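Local coordinates for MazG-related protein (Thermotoga maritima, PDB 2YXH), which is of uncertain function but binds magnesium ions and, like other MazG-family proteins, probably hydrolyses nucleoside triphosphates to monophosphates and pyrophosphate, at residues Ala66-Gln69 with Gly73-Leu76. The protein carries 1 engineered substitution. Numbering follows the deposited sequence.
Sequences AVAQ and GIDL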
# COMPACT_ATOMS: atom_id res chain seq x y z
N ALA A 66 -1.49 -1.69 9.72
CA ALA A 66 -2.29 -2.07 10.93
C ALA A 66 -1.59 -2.81 12.06
O ALA A 66 -1.82 -2.53 13.27
CB ALA A 66 -3.59 -2.82 10.53
N VAL A 67 -0.71 -3.75 11.70
CA VAL A 67 -0.12 -4.56 12.69
C VAL A 67 1.13 -3.86 13.23
O VAL A 67 1.55 -4.14 14.36
CB VAL A 67 0.28 -5.96 12.10
CG1 VAL A 67 1.12 -6.74 13.12
CG2 VAL A 67 -1.05 -6.81 11.69
N ALA A 68 1.73 -2.99 12.41
CA ALA A 68 2.76 -2.04 12.87
C ALA A 68 2.14 -1.17 14.00
O ALA A 68 2.81 -0.90 14.99
CB ALA A 68 3.25 -1.20 11.77
N GLN A 69 0.89 -0.74 13.86
CA GLN A 69 0.21 -0.05 14.95
C GLN A 69 -0.08 -1.01 16.12
O GLN A 69 0.12 -0.66 17.27
CB GLN A 69 -1.11 0.55 14.49
CG GLN A 69 -1.90 1.20 15.60
CD GLN A 69 -3.41 1.60 15.18
OE1 GLN A 69 -4.32 0.74 14.99
NE2 GLN A 69 -3.63 2.87 15.07
N GLY A 73 3.03 0.05 18.00
CA GLY A 73 2.34 1.32 18.29
C GLY A 73 2.52 2.38 17.21
O GLY A 73 2.17 3.55 17.39
N ILE A 74 2.94 1.98 16.01
CA ILE A 74 3.06 2.96 14.90
C ILE A 74 1.71 3.62 14.49
O ILE A 74 0.77 2.96 14.05
CB ILE A 74 3.69 2.34 13.61
CG1 ILE A 74 5.01 1.58 13.87
CG2 ILE A 74 3.98 3.41 12.61
CD1 ILE A 74 6.15 2.43 14.58
N ASP A 75 1.64 4.93 14.52
CA ASP A 75 0.42 5.62 14.13
C ASP A 75 0.52 5.85 12.61
O ASP A 75 1.51 6.36 12.17
CB ASP A 75 0.46 6.95 14.84
CG ASP A 75 -0.76 7.79 14.63
OD1 ASP A 75 -1.75 7.38 14.02
OD2 ASP A 75 -0.73 8.90 15.14
N LEU A 76 -0.53 5.52 11.85
CA LEU A 76 -0.48 5.57 10.40
C LEU A 76 -0.50 6.99 9.92
O LEU A 76 0.22 7.31 8.99
CB LEU A 76 -1.67 4.82 9.75
CG LEU A 76 -1.75 4.95 8.22
CD1 LEU A 76 -0.58 4.15 7.60
CD2 LEU A 76 -3.00 4.41 7.70
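I74 lies against the carbonyl group of A68, just past the end of helix 47-72. The I74 N-H gives a hydrogen bond to A68 O, with N and O 3.1 Å apart and an N-H...O angle of 152°. The donor sits above the carbonyl plane, 40° out of it. The I74 side chain then follows the same oxygen. I74 CB is 3.6 Å from A68 O. CG1 stands anti to the carbonyl carbon of I74 and beside its backbone N (chi1 -51°), which keeps it near A68. I74 CG1 comes 3.5 Å from A68 O and meets A68 CB at 3.9 Å. CD1 continues away from A68. L47 of the second subunit packs on I74, and I54 of that subunit packs on A68. The contact joins the end of helix 47-72 to the loop leading into helix 76-90, in the all-helical MazG domain. G73, with positive phi, is the first residue to leave the helix. G73 N makes a weak hydrogen bond to Q69 O at 3.1 Å. This bond spans four residues, as in an alpha-L C-cap. The bond from I74 N reaches back six residues to A68 O, so the pair is not that of a Schellman motif. D75 follows as the N-cap of helix 76-90, and its OD2 makes a weak hydrogen bond to S78 OG. The contact lies away from the metal site; a bound magnesium ion is about 13 Å from the I74 side chain. Q69 CB lies against I74 O, a close approach of 3.1 Å, and Q69 CG lies 3.6 Å from I74 O.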